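Local coordinates for protein endoglucanase (PDB 3X17) that probably hydrolyses internal beta-1,4-glucosidic bonds of cellulose, as a glycoside hydrolase family 9 endoglucanase that carries an N-terminal Ig-like domain, at residues K196-Y201 and V550-H555; S126-Q130 and V503-L507. All blocks are in the same frame, centred on the assembly; numbering follows the deposited sequence.

Both contacts lie in the (alpha/alpha)6 barrel of the family 9 catalytic domain. From the N terminus, the chain first lays down 126-130 at the end of helix 115-130, then 196-201 at the end of helix 184-200. Only after most of the barrel has been built do their partners follow: the loop 503-507 closes interaction 2 across 372 residues, and 550-555 of the last helix, 543-558, closes interaction 1 across 348. The two closures cross rather than nest. Their centres are about 17 Å apart, yet they touch where Val550 CG2 packs on Tyr127 CE2. Interaction 1 ties helix 184-200 to helix 543-558; interaction 2 ties helix 115-130 to the 503-507 loop.

Interaction 1 of 2, residues K196-Y201 and V550-H555; sequences KAYELY and VFVAAH
Tyr201 lays its ring against the backbone of Ala554 and His555, and its hydroxyl reaches the imidazole of His555. This is a pair of nearly parallel helices in the (alpha/alpha)6 barrel: 196-200 and 550-555 run in the same direction, with axes 9.1 Å apart and crossing at -17°. Tyr201 is the first residue past its helix. Its CG lies anti to its carbonyl carbon (chi1 -47°), which swings the ring across to the final helix. There His555 CA sits over the centre of one face, a CH-pi contact 3.7 Å from the ring centroid, while Leu200 CB lies over the opposite face. The tyrosine ring is thus clamped between its own neighbour and the partner helix.

The same ring presents an edge to the face of Phe551, an edge-to-face pair with planes at 64°, in which Tyr201 CE2 and Phe551 CZ are 4.0 Å apart. With Phe551 CG anti to the backbone N, the phenyl ring reaches out to helix 184-200, and Phe551 CD2 comes to 3.6 Å from Ala197 CA. Leu200 CD1 meets the rim of this ring, near its plane, 3.8 Å from Phe551 CZ. The small side chain of Ala197 lets the backbones come close here, its CA lying 4.7 Å from Phe551 CA. Met444 and Leu447 of helix 435-452 also pack on Phe551, while Leu120 of helix 115-130 touches Val550 and Ala554.

Tyr201, Phe551 and His555 thus make an aromatic cluster with a hydrogen bond inside it. His555 NE2 has a weak hydrogen bond to Glu459, so the imidazole is held at both nitrogens; at the other, Tyr201 OH and His555 ND1 share a hydrogen bond of 2.7 Å, with the hydroxyl in the plane of the imidazole ring.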
loop_
_atom_site.group_PDB
_atom_site.type_symbol
_atom_site.label_atom_id
_atom_site.label_comp_id
_atom_site.label_asym_id
_atom_site.label_seq_id
_atom_site.Cartn_x
_atom_site.Cartn_y
_atom_site.Cartn_z
ATOM N N LYS A 196 -2.556 -6.931 -9.365
ATOM C CA LYS A 196 -1.265 -6.907 -10.052
ATOM C C LYS A 196 -0.247 -7.730 -9.289
ATOM O O LYS A 196 0.622 -8.353 -9.889
ATOM C CB LYS A 196 -0.783 -5.453 -10.158
ATOM C CG LYS A 196 0.216 -5.205 -11.242
ATOM C CD LYS A 196 -0.318 -5.634 -12.610
ATOM C CE LYS A 196 0.869 -5.955 -13.522
ATOM N NZ LYS A 196 0.393 -6.659 -14.756
ATOM N N ALA A 197 -0.277 -7.633 -7.956
ATOM C CA ALA A 197 0.519 -8.513 -7.118
ATOM C C ALA A 197 0.276 -9.975 -7.509
ATOM O O ALA A 197 1.219 -10.768 -7.586
ATOM C CB ALA A 197 0.188 -8.309 -5.646
ATOM N N TYR A 198 -0.990 -10.353 -7.612
ATOM C CA TYR A 198 -1.300 -11.723 -7.914
ATOM C C TYR A 198 -0.848 -12.084 -9.318
ATOM O O TYR A 198 -0.230 -13.113 -9.522
ATOM C CB TYR A 198 -2.782 -12.051 -7.755
ATOM C CG TYR A 198 -3.090 -13.441 -8.305
ATOM C CD1 TYR A 198 -2.825 -14.588 -7.539
ATOM C CD2 TYR A 198 -3.465 -13.612 -9.634
ATOM C CE1 TYR A 198 -3.054 -15.860 -8.051
ATOM C CE2 TYR A 198 -3.632 -14.887 -10.176
ATOM C CZ TYR A 198 -3.421 -15.995 -9.383
ATOM O OH TYR A 198 -3.611 -17.227 -9.915
ATOM N N GLU A 199 -1.115 -11.206 -10.273
ATOM C CA GLU A 199 -0.764 -11.441 -11.669
ATOM C C GLU A 199 0.739 -11.668 -11.870
ATOM O O GLU A 199 1.143 -12.525 -12.633
ATOM C CB GLU A 199 -1.207 -10.244 -12.521
ATOM C CG GLU A 199 -1.124 -10.492 -14.023
ATOM C CD GLU A 199 -1.896 -9.460 -14.803
ATOM O OE1 GLU A 199 -1.773 -8.248 -14.491
ATOM O OE2 GLU A 199 -2.611 -9.849 -15.752
ATOM N N LEU A 200 1.557 -10.846 -11.233
ATOM C CA LEU A 200 3.003 -10.953 -11.352
ATOM C C LEU A 200 3.582 -12.054 -10.464
ATOM O O LEU A 200 4.537 -12.698 -10.855
ATOM C CB LEU A 200 3.690 -9.600 -11.057
ATOM C CG LEU A 200 3.564 -8.604 -12.210
ATOM C CD1 LEU A 200 4.097 -7.209 -11.808
ATOM C CD2 LEU A 200 4.267 -9.169 -13.498
ATOM N N TYR A 201 2.945 -12.349 -9.338
ATOM C CA TYR A 201 3.502 -13.332 -8.402
ATOM C C TYR A 201 2.502 -14.404 -7.965
ATOM O O TYR A 201 2.310 -14.626 -6.773
ATOM C CB TYR A 201 4.072 -12.611 -7.175
ATOM C CG TYR A 201 4.950 -11.413 -7.529
ATOM C CD1 TYR A 201 6.167 -11.586 -8.164
ATOM C CD2 TYR A 201 4.546 -10.116 -7.239
ATOM C CE1 TYR A 201 6.960 -10.499 -8.504
ATOM C CE2 TYR A 201 5.339 -9.031 -7.537
ATOM C CZ TYR A 201 6.534 -9.219 -8.182
ATOM O OH TYR A 201 7.324 -8.137 -8.478
ATOM N N VAL A 550 1.465 -5.342 0.130
ATOM C CA VAL A 550 1.199 -6.682 -0.379
ATOM C C VAL A 550 1.966 -6.913 -1.696
ATOM O O VAL A 550 2.542 -7.975 -1.880
ATOM C CB VAL A 550 -0.322 -6.920 -0.631
ATOM C CG1 VAL A 550 -0.555 -8.167 -1.526
ATOM C CG2 VAL A 550 -1.062 -7.076 0.697
ATOM N N PHE A 551 2.031 -5.898 -2.572
ATOM C CA PHE A 551 2.802 -6.033 -3.822
ATOM C C PHE A 551 4.292 -6.304 -3.606
ATOM O O PHE A 551 4.838 -7.306 -4.104
ATOM C CB PHE A 551 2.598 -4.831 -4.751
ATOM C CG PHE A 551 3.265 -4.992 -6.106
ATOM C CD1 PHE A 551 4.592 -4.629 -6.293
ATOM C CD2 PHE A 551 2.571 -5.539 -7.177
ATOM C CE1 PHE A 551 5.205 -4.774 -7.530
ATOM C CE2 PHE A 551 3.181 -5.700 -8.406
ATOM C CZ PHE A 551 4.496 -5.301 -8.588
ATOM N N VAL A 552 4.935 -5.464 -2.805
ATOM C CA VAL A 552 6.374 -5.581 -2.641
ATOM C C VAL A 552 6.728 -6.839 -1.848
ATOM O O VAL A 552 7.641 -7.581 -2.223
ATOM C CB VAL A 552 7.018 -4.298 -2.043
ATOM C CG1 VAL A 552 8.526 -4.455 -1.957
ATOM C CG2 VAL A 552 6.701 -3.106 -2.928
ATOM N N ALA A 553 5.879 -7.173 -0.878
ATOM C CA ALA A 553 6.091 -8.346 -0.061
ATOM C C ALA A 553 5.961 -9.599 -0.932
ATOM O O ALA A 553 6.735 -10.572 -0.767
ATOM C CB ALA A 553 5.092 -8.385 1.082
ATOM N N ALA A 554 4.991 -9.582 -1.846
ATOM C CA ALA A 554 4.773 -10.744 -2.713
ATOM C C ALA A 554 5.985 -11.002 -3.635
ATOM O O ALA A 554 6.362 -12.151 -3.862
ATOM C CB ALA A 554 3.498 -10.585 -3.526
ATOM N N HIS A 555 6.619 -9.935 -4.119
ATOM C CA HIS A 555 7.865 -10.078 -4.858
ATOM C C HIS A 555 8.917 -10.883 -4.073
ATOM O O HIS A 555 9.539 -11.802 -4.603
ATOM C CB HIS A 555 8.436 -8.721 -5.263
ATOM C CG HIS A 555 9.710 -8.828 -6.057
ATOM N ND1 HIS A 555 9.732 -8.844 -7.438
ATOM C CD2 HIS A 555 10.995 -8.997 -5.656
ATOM C CE1 HIS A 555 10.978 -9.002 -7.851
ATOM N NE2 HIS A 555 11.763 -9.099 -6.794
#

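Interaction 2 of 2, residues S126-Q130 and V503-L507; sequences SYYLQ and VPGLL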
loop_
_atom_site.group_PDB
_atom_site.type_symbol
_atom_site.label_atom_id
_atom_site.label_comp_id
_atom_site.label_asym_id
_atom_site.label_seq_id
_atom_site.Cartn_x
_atom_site.Cartn_y
_atom_site.Cartn_z
ATOM N N SER A 126 -5.264 -8.705 6.429
ATOM C CA SER A 126 -5.791 -7.526 7.092
ATOM C C SER A 126 -7.036 -6.968 6.390
ATOM O O SER A 126 -7.944 -6.491 7.058
ATOM C CB SER A 126 -4.695 -6.460 7.224
ATOM O OG SER A 126 -4.514 -5.738 6.027
ATOM N N TYR A 127 -7.122 -7.107 5.060
ATOM C CA TYR A 127 -8.320 -6.701 4.325
ATOM C C TYR A 127 -9.563 -7.456 4.828
ATOM O O TYR A 127 -10.643 -6.877 4.996
ATOM C CB TYR A 127 -8.138 -6.927 2.811
ATOM C CG TYR A 127 -7.140 -5.980 2.185
ATOM C CD1 TYR A 127 -7.498 -4.692 1.879
ATOM C CD2 TYR A 127 -5.814 -6.349 2.000
ATOM C CE1 TYR A 127 -6.565 -3.768 1.452
ATOM C CE2 TYR A 127 -4.879 -5.442 1.508
ATOM C CZ TYR A 127 -5.270 -4.157 1.221
ATOM O OH TYR A 127 -4.370 -3.233 0.715
ATOM N N TYR A 128 -9.422 -8.759 5.029
ATOM C CA TYR A 128 -10.532 -9.556 5.541
ATOM C C TYR A 128 -11.005 -8.956 6.860
ATOM O O TYR A 128 -12.181 -8.891 7.122
ATOM C CB TYR A 128 -10.113 -11.033 5.733
ATOM C CG TYR A 128 -11.026 -11.845 6.629
ATOM C CD1 TYR A 128 -12.363 -12.053 6.296
ATOM C CD2 TYR A 128 -10.509 -12.517 7.745
ATOM C CE1 TYR A 128 -13.186 -12.865 7.083
ATOM C CE2 TYR A 128 -11.315 -13.263 8.560
ATOM C CZ TYR A 128 -12.646 -13.473 8.206
ATOM O OH TYR A 128 -13.427 -14.282 8.995
ATOM N N LEU A 129 -10.077 -8.415 7.630
ATOM C CA LEU A 129 -10.399 -7.939 8.965
ATOM C C LEU A 129 -10.979 -6.516 8.900
ATOM O O LEU A 129 -11.503 -5.993 9.894
ATOM C CB LEU A 129 -9.125 -7.958 9.809
ATOM C CG LEU A 129 -8.757 -9.231 10.582
ATOM C CD1 LEU A 129 -9.608 -10.484 10.279
ATOM C CD2 LEU A 129 -7.275 -9.502 10.623
ATOM N N GLN A 130 -10.857 -5.894 7.733
ATOM C CA GLN A 130 -11.442 -4.571 7.469
ATOM C C GLN A 130 -12.814 -4.631 6.793
ATOM O O GLN A 130 -13.416 -3.589 6.531
ATOM C CB GLN A 130 -10.503 -3.744 6.585
ATOM C CG GLN A 130 -9.176 -3.361 7.232
ATOM C CD GLN A 130 -9.283 -2.145 8.130
ATOM O OE1 GLN A 130 -9.088 -2.233 9.341
ATOM N NE2 GLN A 130 -9.664 -1.016 7.551
ATOM N N VAL A 503 -5.726 -5.506 15.415
ATOM C CA VAL A 503 -5.791 -6.024 14.061
ATOM C C VAL A 503 -4.390 -6.043 13.437
ATOM O O VAL A 503 -3.797 -4.989 13.164
ATOM C CB VAL A 503 -6.734 -5.207 13.180
ATOM C CG1 VAL A 503 -6.680 -5.736 11.734
ATOM C CG2 VAL A 503 -8.185 -5.256 13.738
ATOM N N PRO A 504 -3.852 -7.253 13.206
ATOM C CA PRO A 504 -2.486 -7.366 12.711
ATOM C C PRO A 504 -2.395 -7.142 11.191
ATOM O O PRO A 504 -3.376 -7.365 10.467
ATOM C CB PRO A 504 -2.094 -8.804 13.100
ATOM C CG PRO A 504 -3.398 -9.569 13.091
ATOM C CD PRO A 504 -4.506 -8.565 13.378
ATOM N N GLY A 505 -1.236 -6.677 10.729
ATOM C CA GLY A 505 -0.907 -6.664 9.314
ATOM C C GLY A 505 -1.230 -5.332 8.649
ATOM O O GLY A 505 -1.099 -5.191 7.415
ATOM N N LEU A 506 -1.635 -4.338 9.446
ATOM C CA LEU A 506 -1.984 -3.008 8.876
ATOM C C LEU A 506 -0.787 -2.061 8.911
ATOM O O LEU A 506 -0.214 -1.802 9.978
ATOM C CB LEU A 506 -3.161 -2.368 9.627
ATOM C CG LEU A 506 -4.469 -3.141 9.736
ATOM C CD1 LEU A 506 -5.332 -2.517 10.840
ATOM C CD2 LEU A 506 -5.212 -3.087 8.400
ATOM N N LEU A 507 -0.471 -1.475 7.761
ATOM C CA LEU A 507 0.565 -0.459 7.683
ATOM C C LEU A 507 0.006 0.936 8.030
ATOM O O LEU A 507 -0.868 1.454 7.321
ATOM C CB LEU A 507 1.149 -0.440 6.263
ATOM C CG LEU A 507 2.154 0.648 5.865
ATOM C CD1 LEU A 507 3.442 0.561 6.700
ATOM C CD2 LEU A 507 2.487 0.530 4.385
#
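A buried, mainly apolar contact packs the last turn of helix 115-130 against the loop 503-507, joining the first helix of the chain, part of the (alpha/alpha)6 barrel domain, to the irregular chain between helices 494-499 and 543-558. Leu129 and Val503 lie alongside, pointing opposite ways, with Leu129 CB 3.8 Å from Val503 CG1. The CD2 branch of Leu129 also reaches Pro504 CD at 4.0 Å, where the leucine runs roughly perpendicular to the proline.

One turn back, Ser126 faces the bend of the loop. Its OG bonds to the carbonyl of Ala123 in its own helix, and its CB rests on the loop, 3.6 Å from Pro504 O. Gly505 is next to it, with CA atoms of Ser126 and Gly505 5.4 Å apart; a CB at its positive phi of 95° would collide with the carbonyl oxygen of Pro504. Thr481 and Asn546 hold the loop by further hydrogen bonds.

Gln130 bends at chi2 (-82°), bringing its amide across Leu506 while NE2 bonds to the carbonyls of His175, a zinc ligand, and Ala177. Its OE1 lies 4.1 Å from Leu506 CD1, and the side chain is about 9 Å from the zinc ion. With an alanine here, the carbonyls of His175 and Ala177 would probably lose their shared amide donor and Leu506 part of its cover. Leu506 bridges the two helix residues: its CD2 lies 4.1 Å from Gln130 CG and 3.6 Å from Ser126 CB.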